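Local atomic coordinates of putative amidohydrolase (Unidentified, PDB entry 3MKV), a protein that probably works as a zinc-dependent prolidase of the amidohydrolase superfamily, hydrolysing dipeptides that end in proline. Residues 332-335 / 336-339; 274-277 / 278-282. All blocks are in the same frame, centred on the assembly; numbering follows the deposited sequence.

Contact 1: 332-335 / 336-339; sequences QRLQ and SDEF
Leu334 and Asp337 close a type I beta turn that leads from a short 3-10 segment toward helix 337-343. This loop-to-helix link belongs to the TIM-barrel-like amidohydrolase domain. Two backbone hydrogen bonds hold the link. Asp337 N donates to Leu334 O at 2.7 Å, with an N-H...O angle of 155°. One residue on, Glu338 N donates to Gln335 O at 3.1 Å. This second bond is nearly straight, at 168°, but the donor sits above the carbonyl plane. The two bonds, both i to i+3, wind the chain tightly on its way into the helix.

The Gln335 side chain leaves the turn. It has CG anti to its N (chi1 -165°) and an extended chain beyond, which sends the amide away. There OE1 accepts from Arg100 NE and NE2 donates to Asp63 OD2, so both ends of the buried amide are satisfied. Asp337 instead directs its CB toward 332-335. Its OD2 forms a salt bridge with Arg340, within helix 337-343.

Side-chain packing across the turn is slight. Leu334 CD2 lies 4.2 Å from Asp337 OD2. Asp337 CB comes closer, 3.2 Å from Leu334 O.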
ATOM      1  N   GLN A 332     -25.928  -0.301 -33.374  1.00 53.21           N
ATOM      2  CA  GLN A 332     -26.887   0.509 -32.648  1.00 51.60           C
ATOM      3  C   GLN A 332     -27.925   1.100 -33.590  1.00 50.83           C
ATOM      4  O   GLN A 332     -29.035   1.423 -33.175  1.00 55.45           O
ATOM      5  CB  GLN A 332     -26.187   1.633 -31.885  1.00 49.60           C
ATOM      6  CG  GLN A 332     -25.277   1.142 -30.776  1.00 60.26           C
ATOM      7  CD  GLN A 332     -25.553   1.816 -29.442  1.00 60.38           C
ATOM      8  OE1 GLN A 332     -26.651   2.319 -29.206  1.00 69.31           O
ATOM      9  NE2 GLN A 332     -24.561   1.812 -28.555  1.00 57.91           N
ATOM     10  N   ARG A 333     -27.573   1.251 -34.862  1.00 50.67           N
ATOM     11  CA  ARG A 333     -28.499   1.878 -35.804  1.00 56.58           C
ATOM     12  C   ARG A 333     -29.749   1.021 -36.062  1.00 55.09           C
ATOM     13  O   ARG A 333     -30.751   1.516 -36.595  1.00 49.15           O
ATOM     14  CB  ARG A 333     -27.802   2.164 -37.126  1.00 59.14           C
ATOM     15  CG  ARG A 333     -28.209   1.211 -38.227  1.00 65.87           C
ATOM     16  CD  ARG A 333     -27.207   0.103 -38.431  1.00 73.80           C
ATOM     17  NE  ARG A 333     -26.293   0.420 -39.522  1.00 75.13           N
ATOM     18  CZ  ARG A 333     -25.722  -0.490 -40.308  1.00 81.83           C
ATOM     19  NH1 ARG A 333     -25.975  -1.783 -40.137  1.00 69.08           N
ATOM     20  NH2 ARG A 333     -24.900  -0.100 -41.276  1.00 88.57           N
ATOM     21  N   LEU A 334     -29.677  -0.252 -35.658  1.00 53.29           N
ATOM     22  CA  LEU A 334     -30.692  -1.259 -35.976  1.00 53.98           C
ATOM     23  C   LEU A 334     -31.788  -1.382 -34.926  1.00 51.94           C
ATOM     24  O   LEU A 334     -32.715  -2.174 -35.072  1.00 54.03           O
ATOM     25  CB  LEU A 334     -30.034  -2.635 -36.188  1.00 52.58           C
ATOM     26  CG  LEU A 334     -29.136  -2.771 -37.423  1.00 54.21           C
ATOM     27  CD1 LEU A 334     -28.202  -3.961 -37.296  1.00 47.90           C
ATOM     28  CD2 LEU A 334     -29.976  -2.878 -38.703  1.00 55.12           C
ATOM     29  N   GLN A 335     -31.681  -0.593 -33.871  1.00 52.52           N
ATOM     30  CA  GLN A 335     -32.654  -0.628 -32.785  1.00 53.08           C
ATOM     31  C   GLN A 335     -34.105  -0.901 -33.228  1.00 52.52           C
ATOM     32  O   GLN A 335     -34.756  -1.816 -32.725  1.00 54.43           O
ATOM     33  CB  GLN A 335     -32.580   0.685 -32.010  1.00 54.87           C
ATOM     34  CG  GLN A 335     -33.256   0.670 -30.664  1.00 45.69           C
ATOM     35  CD  GLN A 335     -33.015   1.969 -29.928  1.00 49.24           C
ATOM     36  OE1 GLN A 335     -32.738   2.994 -30.549  1.00 49.43           O
ATOM     37  NE2 GLN A 335     -33.107   1.935 -28.602  1.00 49.32           N
ATOM     38  N   SER A 336     -34.625  -0.105 -34.153  1.00 52.45           N
ATOM     39  CA  SER A 336     -36.031  -0.245 -34.541  1.00 54.21           C
ATOM     40  C   SER A 336     -36.390  -1.603 -35.168  1.00 53.41           C
ATOM     41  O   SER A 336     -37.564  -1.960 -35.253  1.00 49.25           O
ATOM     42  CB  SER A 336     -36.442   0.880 -35.474  1.00 52.52           C
ATOM     43  OG  SER A 336     -36.256   2.117 -34.835  1.00 60.14           O
ATOM     44  N   ASP A 337     -35.391  -2.362 -35.596  1.00 52.57           N
ATOM     45  CA  ASP A 337     -35.669  -3.665 -36.188  1.00 56.61           C
ATOM     46  C   ASP A 337     -36.201  -4.668 -35.177  1.00 57.02           C
ATOM     47  O   ASP A 337     -36.666  -5.739 -35.556  1.00 55.74           O
ATOM     48  CB  ASP A 337     -34.433  -4.231 -36.875  1.00 55.28           C
ATOM     49  CG  ASP A 337     -34.219  -3.643 -38.243  1.00 64.54           C
ATOM     50  OD1 ASP A 337     -34.400  -2.416 -38.408  1.00 68.42           O
ATOM     51  OD2 ASP A 337     -33.876  -4.413 -39.160  1.00 80.22           O
ATOM     52  N   GLU A 338     -36.127  -4.333 -33.893  1.00 54.99           N
ATOM     53  CA  GLU A 338     -36.606  -5.262 -32.875  1.00 57.19           C
ATOM     54  C   GLU A 338     -38.129  -5.375 -32.934  1.00 54.83           C
ATOM     55  O   GLU A 338     -38.704  -6.336 -32.429  1.00 53.88           O
ATOM     56  CB  GLU A 338     -36.123  -4.859 -31.474  1.00 59.37           C
ATOM     57  CG  GLU A 338     -36.626  -5.745 -30.322  1.00 60.59           C
ATOM     58  CD  GLU A 338     -35.889  -7.080 -30.205  1.00 61.41           C
ATOM     59  OE1 GLU A 338     -36.235  -7.870 -29.289  1.00 47.72           O
ATOM     60  OE2 GLU A 338     -34.970  -7.338 -31.023  1.00 55.74           O
ATOM     61  N   PHE A 339     -38.773  -4.388 -33.551  1.00 56.22           N
ATOM     62  CA  PHE A 339     -40.223  -4.424 -33.754  1.00 55.82           C
ATOM     63  C   PHE A 339     -40.562  -5.447 -34.829  1.00 58.27           C
ATOM     64  O   PHE A 339     -41.385  -6.344 -34.622  1.00 57.65           O
ATOM     65  CB  PHE A 339     -40.756  -3.049 -34.160  1.00 54.04           C
ATOM     66  CG  PHE A 339     -40.722  -2.033 -33.057  1.00 50.06           C
ATOM     67  CD1 PHE A 339     -41.487  -2.211 -31.910  1.00 52.18           C
ATOM     68  CD2 PHE A 339     -39.936  -0.887 -33.169  1.00 53.46           C
ATOM     69  CE1 PHE A 339     -41.460  -1.273 -30.875  1.00 54.45           C
ATOM     70  CE2 PHE A 339     -39.901   0.069 -32.140  1.00 36.18           C
ATOM     71  CZ  PHE A 339     -40.660  -0.127 -30.992  1.00 53.20           C
TER

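Contact 2: 274-277 / 278-282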
ATOM      1  N   VAL A 274     -36.805  -9.299 -20.502  1.00 51.95           N
ATOM      2  CA  VAL A 274     -36.529  -8.348 -21.570  1.00 49.80           C
ATOM      3  C   VAL A 274     -35.641  -9.005 -22.620  1.00 52.00           C
ATOM      4  O   VAL A 274     -34.411  -9.037 -22.479  1.00 45.69           O
ATOM      5  CB  VAL A 274     -35.812  -7.080 -21.056  1.00 45.37           C
ATOM      6  CG1 VAL A 274     -35.657  -6.090 -22.194  1.00 46.90           C
ATOM      7  CG2 VAL A 274     -36.578  -6.458 -19.885  1.00 41.67           C
ATOM      8  N   PRO A 275     -36.271  -9.532 -23.678  1.00 53.34           N
ATOM      9  CA  PRO A 275     -35.579 -10.164 -24.791  1.00 52.24           C
ATOM     10  C   PRO A 275     -34.855  -9.098 -25.586  1.00 50.89           C
ATOM     11  O   PRO A 275     -35.339  -7.971 -25.674  1.00 50.23           O
ATOM     12  CB  PRO A 275     -36.728 -10.752 -25.636  1.00 54.27           C
ATOM     13  CG  PRO A 275     -37.947 -10.730 -24.729  1.00 55.86           C
ATOM     14  CD  PRO A 275     -37.734  -9.540 -23.852  1.00 52.63           C
ATOM     15  N   THR A 276     -33.718  -9.444 -26.176  1.00 50.75           N
ATOM     16  CA  THR A 276     -32.961  -8.471 -26.957  1.00 51.16           C
ATOM     17  C   THR A 276     -32.508  -9.075 -28.287  1.00 54.28           C
ATOM     18  O   THR A 276     -31.323  -9.035 -28.636  1.00 55.34           O
ATOM     19  CB  THR A 276     -31.760  -7.929 -26.146  1.00 52.99           C
ATOM     20  OG1 THR A 276     -30.893  -9.015 -25.771  1.00 60.31           O
ATOM     21  CG2 THR A 276     -32.252  -7.223 -24.878  1.00 46.33           C
ATOM     22  N   LEU A 277     -33.477  -9.625 -29.023  1.00 57.22           N
ATOM     23  CA  LEU A 277     -33.230 -10.436 -30.237  1.00 56.62           C
ATOM     24  C   LEU A 277     -32.420  -9.768 -31.354  1.00 50.52           C
ATOM     25  O   LEU A 277     -31.582 -10.400 -31.990  1.00 54.30           O
ATOM     26  CB  LEU A 277     -34.562 -10.946 -30.819  1.00 54.91           C
ATOM     27  CG  LEU A 277     -35.463 -11.713 -29.854  1.00 52.55           C
ATOM     28  CD1 LEU A 277     -36.741 -12.160 -30.533  1.00 56.14           C
ATOM     29  CD2 LEU A 277     -34.714 -12.907 -29.286  1.00 51.20           C
ATOM     30  N   VAL A 278     -32.685  -8.498 -31.606  1.00 53.24           N
ATOM     31  CA  VAL A 278     -32.046  -7.806 -32.720  1.00 54.73           C
ATOM     32  C   VAL A 278     -30.519  -7.847 -32.622  1.00 57.89           C
ATOM     33  O   VAL A 278     -29.815  -7.885 -33.638  1.00 58.93           O
ATOM     34  CB  VAL A 278     -32.532  -6.342 -32.810  1.00 52.81           C
ATOM     35  CG1 VAL A 278     -32.192  -5.587 -31.521  1.00 48.51           C
ATOM     36  CG2 VAL A 278     -31.957  -5.658 -34.047  1.00 39.56           C
ATOM     37  N   THR A 279     -30.007  -7.842 -31.397  1.00 60.55           N
ATOM     38  CA  THR A 279     -28.570  -7.809 -31.193  1.00 60.05           C
ATOM     39  C   THR A 279     -27.892  -9.080 -31.688  1.00 58.28           C
ATOM     40  O   THR A 279     -26.800  -9.023 -32.252  1.00 58.76           O
ATOM     41  CB  THR A 279     -28.196  -7.569 -29.725  1.00 59.08           C
ATOM     42  OG1 THR A 279     -26.777  -7.410 -29.626  1.00 59.48           O
ATOM     43  CG2 THR A 279     -28.636  -8.736 -28.858  1.00 62.77           C
ATOM     44  N   TYR A 280     -28.534 -10.223 -31.485  1.00 59.13           N
ATOM     45  CA  TYR A 280     -27.948 -11.488 -31.929  1.00 62.93           C
ATOM     46  C   TYR A 280     -27.878 -11.584 -33.454  1.00 64.88           C
ATOM     47  O   TYR A 280     -26.866 -12.021 -34.010  1.00 66.54           O
ATOM     48  CB  TYR A 280     -28.677 -12.671 -31.289  1.00 59.29           C
ATOM     49  CG  TYR A 280     -28.776 -12.475 -29.796  1.00 59.96           C
ATOM     50  CD1 TYR A 280     -27.627 -12.312 -29.037  1.00 58.87           C
ATOM     51  CD2 TYR A 280     -30.006 -12.411 -29.147  1.00 56.66           C
ATOM     52  CE1 TYR A 280     -27.686 -12.110 -27.674  1.00 56.14           C
ATOM     53  CE2 TYR A 280     -30.077 -12.205 -27.772  1.00 56.13           C
ATOM     54  CZ  TYR A 280     -28.903 -12.055 -27.046  1.00 59.44           C
ATOM     55  OH  TYR A 280     -28.921 -11.842 -25.687  1.00 61.39           O
ATOM     56  N   ASP A 281     -28.938 -11.145 -34.126  1.00 64.09           N
ATOM     57  CA  ASP A 281     -28.950 -11.083 -35.583  1.00 71.12           C
ATOM     58  C   ASP A 281     -27.822 -10.214 -36.151  1.00 75.26           C
ATOM     59  O   ASP A 281     -27.333 -10.461 -37.256  1.00 75.60           O
ATOM     60  CB  ASP A 281     -30.303 -10.571 -36.084  1.00 72.37           C
ATOM     61  CG  ASP A 281     -31.420 -11.584 -35.884  1.00 83.44           C
ATOM     62  OD1 ASP A 281     -32.528 -11.361 -36.425  1.00 88.63           O
ATOM     63  OD2 ASP A 281     -31.187 -12.601 -35.188  1.00 84.36           O
ATOM     64  N   ALA A 282     -27.419  -9.195 -35.395  1.00 77.86           N
ATOM     65  CA  ALA A 282     -26.385  -8.264 -35.839  1.00 78.63           C
ATOM     66  C   ALA A 282     -24.980  -8.772 -35.547  1.00 81.14           C
ATOM     67  O   ALA A 282     -24.067  -8.580 -36.349  1.00 85.74           O
ATOM     68  CB  ALA A 282     -26.590  -6.898 -35.203  1.00 81.11           C
TER
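Leu277 O is approached by two amides of the next helical turn. Tyr280 N lies 3.1 Å from Leu277 O, in a bent, weak hydrogen bond with an N-H...O angle of 128°. Asp281 N gives a straighter hydrogen bond to Leu277 O, with an N-H...O angle of 168°, but it is long, at 3.5 Å, and also weak. One residue earlier, Thr279 N donates to Thr276 O at 3.3 Å. That bond is less sure, because Thr276 O lies too close to a neighbour in the model.

Residues 274-282 run from the end of strand 272-274 into helix 277-286, a strand-to-helix junction beside the metal site of the amidohydrolase barrel. Strand residue Val274 pairs by backbone hydrogen bonds with Ile252 and with the zinc ligand His254.

With chi1 at 59°, Thr276 tucks OG1 over its own backbone. There OG1 hydrogen-bonds to His254 ND1, a second-shell contact that would help orient the ligand. The Tyr280 side chain crosses Thr276 at a slant, and its CE2 lies 3.9 Å from Thr276 OG1. Tyr280 OH is hydrogen-bonded to Tyr236 OH. Thr279 points OG1, anti to its N, at the backbone O of the zinc ligand Asp326, and hydrogen-bonds to it.

Both contacts are largely buried, lie where the chain passes into a helix, and have centres 9 Å apart. They meet through Glu338 of contact 1. Its carboxylate probably accepts from both backbone amides at the start of helix 277-286: OE2 lies 2.6 Å from Val278 N and OE1 3.3 Å from Leu277 N. Leu334 O also packs on Val278 CG2. Their polar chemistry differs with place. Contact 2 borders the zinc centre, and its side chains hydrogen-bond to residues that hold the metal. In contact 1 the Gln335 amide is held farther out, with its side chain about 12 Å from a zinc ion. Asp337 and Leu334 are partly exposed there, as is Asp281 in contact 2.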